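Local coordinates for protein succinate-semialdehyde dehydrogenase (NAD(P)(+)) (PDB 3RH9) that probably oxidises succinate semialdehyde to succinate with a nicotinamide cofactor, as a member of the aldehyde dehydrogenase family, at residues V341-Q346 with Y385-F390; L355-Q360 with P372-G377. All blocks are in the same frame, centred on the assembly; numbering follows the deposited sequence.

Contact 1. Residues V341-Q346 with Y385-F390; sequences VKRHLQ and YQEETF
His-344, on helix 335-350, is held at both ring nitrogens by the turn that follows helix 383-386. This is a histidine-carboxylate pair with a threonine on the other nitrogen, set in the aldehyde dehydrogenase fold. NE2 of His-344 donates to OE1 of Glu-387 at 3.0 Å, and ND1 lies 2.9 Å from OG1 of Thr-389, with the donor of that second bond undecided. Both oxygens sit at the ring edge, which fixes the rotation of the imidazole. NE2 of His-344 stands 83° out of the carboxylate plane, so OE1 is met from above that plane. That approach leaves its syn lone pair to Arg-343, whose NH2 comes to 2.9 Å from OE1 of Glu-387 in a nearly straight bond (166°). A weaker arm, NH1 of Arg-343 to OE2 of Glu-387 at 3.3 Å, completes a two-pronged salt bridge. Arg-343 reaches it through a bend at chi3 (69°). Two donors thus converge on one oxygen, and the nearby positive charge probably helps keep the carboxylate ionised.

Further out, Cys-383 and Cys-384 of the short helix pack against the His-344 side chain, and Lys-340 makes a long, weak ion pair with Glu-387. Glu-387 is the first residue to leave helical angles, and the chain then passes to Phe-390, whose side chain lies about 9 Å from that of the predicted active-site Glu-256. At the Thr-389/Phe-390 end of the contact, CG2 of Val-341 rests 3.6 Å from the carbonyl O of Thr-389 and equally far from that of Phe-390.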
loop_
_atom_site.group_PDB
_atom_site.type_symbol
_atom_site.label_atom_id
_atom_site.label_comp_id
_atom_site.label_asym_id
_atom_site.label_seq_id
_atom_site.Cartn_x
_atom_site.Cartn_y
_atom_site.Cartn_z
ATOM N N VAL A 341 -26.799 16.048 9.608
ATOM C CA VAL A 341 -26.579 16.556 10.952
ATOM C C VAL A 341 -27.924 16.665 11.662
ATOM O O VAL A 341 -28.041 16.320 12.843
ATOM C CB VAL A 341 -25.818 17.896 10.997
ATOM C CG1 VAL A 341 -25.498 18.254 12.430
ATOM C CG2 VAL A 341 -24.543 17.798 10.210
ATOM N N LYS A 342 -28.947 17.108 10.934
ATOM C CA LYS A 342 -30.271 17.237 11.522
ATOM C C LYS A 342 -30.785 15.886 11.987
ATOM O O LYS A 342 -31.206 15.736 13.132
ATOM C CB LYS A 342 -31.258 17.858 10.539
ATOM C CG LYS A 342 -32.564 18.274 11.208
ATOM C CD LYS A 342 -33.261 19.385 10.456
ATOM C CE LYS A 342 -34.020 18.864 9.258
ATOM N NZ LYS A 342 -35.110 19.824 8.904
ATOM N N ARG A 343 -30.718 14.907 11.093
ATOM C CA ARG A 343 -31.230 13.569 11.343
ATOM C C ARG A 343 -30.567 12.852 12.533
ATOM O O ARG A 343 -31.230 12.111 13.261
ATOM C CB ARG A 343 -31.131 12.729 10.066
ATOM C CG ARG A 343 -31.415 11.284 10.302
ATOM C CD ARG A 343 -31.408 10.474 9.039
ATOM N NE ARG A 343 -30.090 10.328 8.424
ATOM C CZ ARG A 343 -29.115 9.544 8.881
ATOM N NH1 ARG A 343 -29.270 8.851 9.999
ATOM N NH2 ARG A 343 -27.963 9.469 8.221
ATOM N N HIS A 344 -29.264 13.077 12.721
ATOM C CA HIS A 344 -28.530 12.553 13.875
ATOM C C HIS A 344 -28.937 13.269 15.126
ATOM O O HIS A 344 -28.892 12.699 16.211
ATOM C CB HIS A 344 -27.021 12.729 13.715
ATOM C CG HIS A 344 -26.399 11.760 12.762
ATOM N ND1 HIS A 344 -25.048 11.497 12.749
ATOM C CD2 HIS A 344 -26.945 10.986 11.795
ATOM C CE1 HIS A 344 -24.786 10.608 11.808
ATOM N NE2 HIS A 344 -25.919 10.281 11.216
ATOM N N LEU A 345 -29.300 14.535 15.005
ATOM C CA LEU A 345 -29.792 15.227 16.186
ATOM C C LEU A 345 -31.165 14.652 16.586
ATOM O O LEU A 345 -31.369 14.201 17.704
ATOM C CB LEU A 345 -29.858 16.724 15.941
ATOM C CG LEU A 345 -30.135 17.528 17.208
ATOM C CD1 LEU A 345 -29.123 17.198 18.284
ATOM C CD2 LEU A 345 -30.142 19.008 16.889
ATOM N N GLN A 346 -32.091 14.635 15.644
ATOM C CA GLN A 346 -33.384 14.037 15.874
ATOM C C GLN A 346 -33.280 12.627 16.464
ATOM O O GLN A 346 -33.995 12.275 17.412
ATOM C CB GLN A 346 -34.175 13.997 14.569
ATOM C CG GLN A 346 -35.654 13.819 14.800
ATOM C CD GLN A 346 -36.240 14.956 15.620
ATOM O OE1 GLN A 346 -36.302 16.111 15.166
ATOM N NE2 GLN A 346 -36.664 14.639 16.836
ATOM N N TYR A 385 -23.597 7.780 16.579
ATOM C CA TYR A 385 -22.580 6.927 17.165
ATOM C C TYR A 385 -22.115 5.941 16.115
ATOM O O TYR A 385 -20.965 5.542 16.104
ATOM C CB TYR A 385 -23.168 6.169 18.348
ATOM C CG TYR A 385 -22.187 5.318 19.128
ATOM C CD1 TYR A 385 -21.782 4.076 18.657
ATOM C CD2 TYR A 385 -21.690 5.748 20.354
ATOM C CE1 TYR A 385 -20.897 3.291 19.379
ATOM C CE2 TYR A 385 -20.808 4.975 21.088
ATOM C CZ TYR A 385 -20.411 3.741 20.602
ATOM O OH TYR A 385 -19.524 2.960 21.338
ATOM N N GLN A 386 -23.023 5.539 15.240
ATOM C CA GLN A 386 -22.709 4.542 14.238
ATOM C C GLN A 386 -22.106 5.169 12.970
ATOM O O GLN A 386 -21.291 4.556 12.282
ATOM C CB GLN A 386 -23.962 3.752 13.890
ATOM C CG GLN A 386 -24.495 2.926 15.021
ATOM C CD GLN A 386 -25.977 2.623 14.862
ATOM O OE1 GLN A 386 -26.567 1.897 15.668
ATOM N NE2 GLN A 386 -26.591 3.193 13.822
ATOM N N GLU A 387 -22.513 6.399 12.679
ATOM C CA GLU A 387 -22.102 7.088 11.469
ATOM C C GLU A 387 -21.266 8.296 11.845
ATOM O O GLU A 387 -21.354 8.791 12.954
ATOM C CB GLU A 387 -23.329 7.580 10.708
ATOM C CG GLU A 387 -24.493 6.610 10.686
ATOM C CD GLU A 387 -25.703 7.162 9.936
ATOM O OE1 GLU A 387 -25.539 8.126 9.158
ATOM O OE2 GLU A 387 -26.820 6.632 10.122
ATOM N N GLU A 388 -20.459 8.789 10.915
ATOM C CA GLU A 388 -19.798 10.056 11.168
ATOM C C GLU A 388 -20.722 11.190 10.755
ATOM O O GLU A 388 -21.381 11.132 9.714
ATOM C CB GLU A 388 -18.387 10.125 10.557
ATOM C CG GLU A 388 -18.275 10.516 9.121
ATOM C CD GLU A 388 -16.804 10.679 8.702
ATOM O OE1 GLU A 388 -15.973 11.138 9.528
ATOM O OE2 GLU A 388 -16.480 10.344 7.541
ATOM N N THR A 389 -20.779 12.202 11.611
ATOM C CA THR A 389 -21.838 13.206 11.590
ATOM C C THR A 389 -21.534 14.351 10.640
ATOM O O THR A 389 -22.439 14.919 10.039
ATOM C CB THR A 389 -22.093 13.757 13.017
ATOM O OG1 THR A 389 -22.715 12.746 13.834
ATOM C CG2 THR A 389 -22.964 14.983 12.976
ATOM N N PHE A 390 -20.252 14.668 10.497
ATOM C CA PHE A 390 -19.818 15.779 9.657
ATOM C C PHE A 390 -20.627 17.054 9.867
ATOM O O PHE A 390 -21.136 17.638 8.924
ATOM C CB PHE A 390 -19.833 15.375 8.189
ATOM C CG PHE A 390 -18.475 15.111 7.637
ATOM C CD1 PHE A 390 -17.566 14.357 8.351
ATOM C CD2 PHE A 390 -18.097 15.632 6.416
ATOM C CE1 PHE A 390 -16.302 14.123 7.864
ATOM C CE2 PHE A 390 -16.829 15.393 5.913
ATOM C CZ PHE A 390 -15.929 14.633 6.641
#

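Contact 2. Residues L355-Q360 with P372-G377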
loop_
_atom_site.group_PDB
_atom_site.type_symbol
_atom_site.label_atom_id
_atom_site.label_comp_id
_atom_site.label_asym_id
_atom_site.label_seq_id
_atom_site.Cartn_x
_atom_site.Cartn_y
_atom_site.Cartn_z
ATOM N N LEU A 355 -30.640 17.405 25.471
ATOM C CA LEU A 355 -30.157 18.554 24.751
ATOM C C LEU A 355 -29.502 19.536 25.711
ATOM O O LEU A 355 -30.160 20.417 26.249
ATOM C CB LEU A 355 -31.327 19.223 24.053
ATOM C CG LEU A 355 -30.945 19.880 22.738
ATOM C CD1 LEU A 355 -31.910 21.017 22.414
ATOM C CD2 LEU A 355 -29.522 20.379 22.839
ATOM N N VAL A 356 -28.197 19.390 25.909
ATOM C CA VAL A 356 -27.438 20.271 26.795
ATOM C C VAL A 356 -27.257 21.674 26.200
ATOM O O VAL A 356 -27.303 22.670 26.911
ATOM C CB VAL A 356 -26.058 19.644 27.141
ATOM C CG1 VAL A 356 -25.227 20.577 28.016
ATOM C CG2 VAL A 356 -26.257 18.308 27.843
ATOM N N ALA A 357 -27.075 21.760 24.890
ATOM C CA ALA A 357 -26.860 23.051 24.264
ATOM C C ALA A 357 -27.205 23.007 22.787
ATOM O O ALA A 357 -26.962 22.010 22.120
ATOM C CB ALA A 357 -25.426 23.484 24.458
ATOM N N GLY A 358 -27.754 24.103 22.277
ATOM C CA GLY A 358 -28.181 24.169 20.901
ATOM C C GLY A 358 -29.692 24.132 20.809
ATOM O O GLY A 358 -30.379 24.241 21.820
ATOM N N LYS A 359 -30.202 23.963 19.592
ATOM C CA LYS A 359 -31.634 24.026 19.313
ATOM C C LYS A 359 -32.240 22.652 18.973
ATOM O O LYS A 359 -31.556 21.765 18.442
ATOM C CB LYS A 359 -31.903 24.973 18.133
ATOM C CG LYS A 359 -31.457 26.426 18.284
ATOM C CD LYS A 359 -31.833 27.189 17.012
ATOM C CE LYS A 359 -30.960 28.413 16.751
ATOM N NZ LYS A 359 -31.522 29.693 17.286
ATOM N N GLN A 360 -33.528 22.497 19.280
ATOM C CA GLN A 360 -34.352 21.390 18.790
ATOM C C GLN A 360 -34.421 21.431 17.254
ATOM O O GLN A 360 -34.541 22.504 16.665
ATOM C CB GLN A 360 -35.767 21.523 19.367
ATOM C CG GLN A 360 -36.012 20.773 20.661
ATOM C CD GLN A 360 -36.071 19.276 20.427
ATOM O OE1 GLN A 360 -36.338 18.827 19.306
ATOM N NE2 GLN A 360 -35.814 18.492 21.474
ATOM N N PRO A 372 -23.905 25.258 16.990
ATOM C CA PRO A 372 -23.148 24.301 17.782
ATOM C C PRO A 372 -24.057 23.671 18.819
ATOM O O PRO A 372 -24.708 24.399 19.547
ATOM C CB PRO A 372 -22.093 25.181 18.448
ATOM C CG PRO A 372 -21.980 26.364 17.563
ATOM C CD PRO A 372 -23.354 26.615 17.088
ATOM N N THR A 373 -24.090 22.343 18.872
ATOM C CA THR A 373 -25.039 21.605 19.693
ATOM C C THR A 373 -24.357 20.540 20.527
ATOM O O THR A 373 -23.343 19.971 20.120
ATOM C CB THR A 373 -26.072 20.896 18.820
ATOM O OG1 THR A 373 -26.715 21.849 17.970
ATOM C CG2 THR A 373 -27.107 20.232 19.677
ATOM N N VAL A 374 -24.931 20.253 21.690
ATOM C CA VAL A 374 -24.356 19.275 22.605
ATOM C C VAL A 374 -25.420 18.351 23.197
ATOM O O VAL A 374 -26.302 18.798 23.934
ATOM C CB VAL A 374 -23.652 19.972 23.778
ATOM C CG1 VAL A 374 -23.345 18.969 24.848
ATOM C CG2 VAL A 374 -22.387 20.681 23.318
ATOM N N VAL A 375 -25.346 17.063 22.897
ATOM C CA VAL A 375 -26.306 16.150 23.490
ATOM C C VAL A 375 -25.641 15.177 24.443
ATOM O O VAL A 375 -24.520 14.730 24.206
ATOM C CB VAL A 375 -27.135 15.372 22.435
ATOM C CG1 VAL A 375 -27.949 16.326 21.608
ATOM C CG2 VAL A 375 -26.233 14.504 21.559
ATOM N N GLN A 376 -26.348 14.846 25.517
ATOM C CA GLN A 376 -25.843 13.885 26.475
ATOM C C GLN A 376 -26.754 12.664 26.533
ATOM O O GLN A 376 -27.938 12.741 26.223
ATOM C CB GLN A 376 -25.696 14.527 27.851
ATOM C CG GLN A 376 -24.687 13.796 28.717
ATOM C CD GLN A 376 -24.181 14.616 29.899
ATOM O OE1 GLN A 376 -24.479 15.814 30.033
ATOM N NE2 GLN A 376 -23.402 13.965 30.767
ATOM N N GLY A 377 -26.185 11.529 26.900
ATOM C CA GLY A 377 -26.948 10.303 27.022
ATOM C C GLY A 377 -26.924 9.431 25.781
ATOM O O GLY A 377 -27.899 8.735 25.490
#
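Two successive residues, Val-356 and Ala-357, are set against the single Val-374, a classic beta bulge between the outermost strand 354-357 and its antiparallel neighbour 373-376. The carbonyl O of Val-374 serves both amides: N of Ala-357 donates to it at 3.2 Å, in the carbonyl plane and on a lone pair, whereas N of Val-356 is closer, 2.8 Å from that O, but badly bent (128°) and weak. In return, N of Val-374 donates to O of Ala-357 at 2.7 Å, making theirs a hydrogen-bonded pair; Leu-355 and Val-375 form a non-hydrogen-bonded one. O of Ala-357 also receives a CA-H contact from Thr-373, whose OG1 is satisfied by O of Pro-371.

CB of Val-356 meets CG1 of Val-374 at 3.6 Å, a branch anti to Val-374's own N (chi1 167°), while CG2 of Val-356 lies against CB of Gln-376.

Backbone bonds tie Gln-376 to Ser-354, Thr-373 to Pro-392 and Val-394, and Val-375 to Val-394 and Met-396, so strand 373-376 runs parallel to 393-399 on its other side. Ala-311 of helix 303-316 packs on Ala-357, on the face shared with Val-374, and also touches Val-356; helix 335-350 covers the Leu-355 and Val-375 face through Leu-349 and Leu-345.

From the N-terminal side, the chain runs along helix 335-350, which supplies the first half of contact 1, and passes, after a short connection, into strand 354-357. Eleven residues without helix or strand separate segments 355-360 and 372-377, and strand 373-376 then closes contact 2. The next helix, 383-386, leads into the turn that comes back to the first helix and closes contact 1 across 38 residues. Contact 2 is therefore nested inside the loop of contact 1. Their centres lie 12 Å apart, and Leu-345 bridges them: CD1 of Leu-345 is 3.6 Å from CG1 of Val-375. One helix is thus tied both to the sheet edge and to the turn before strand 393-399.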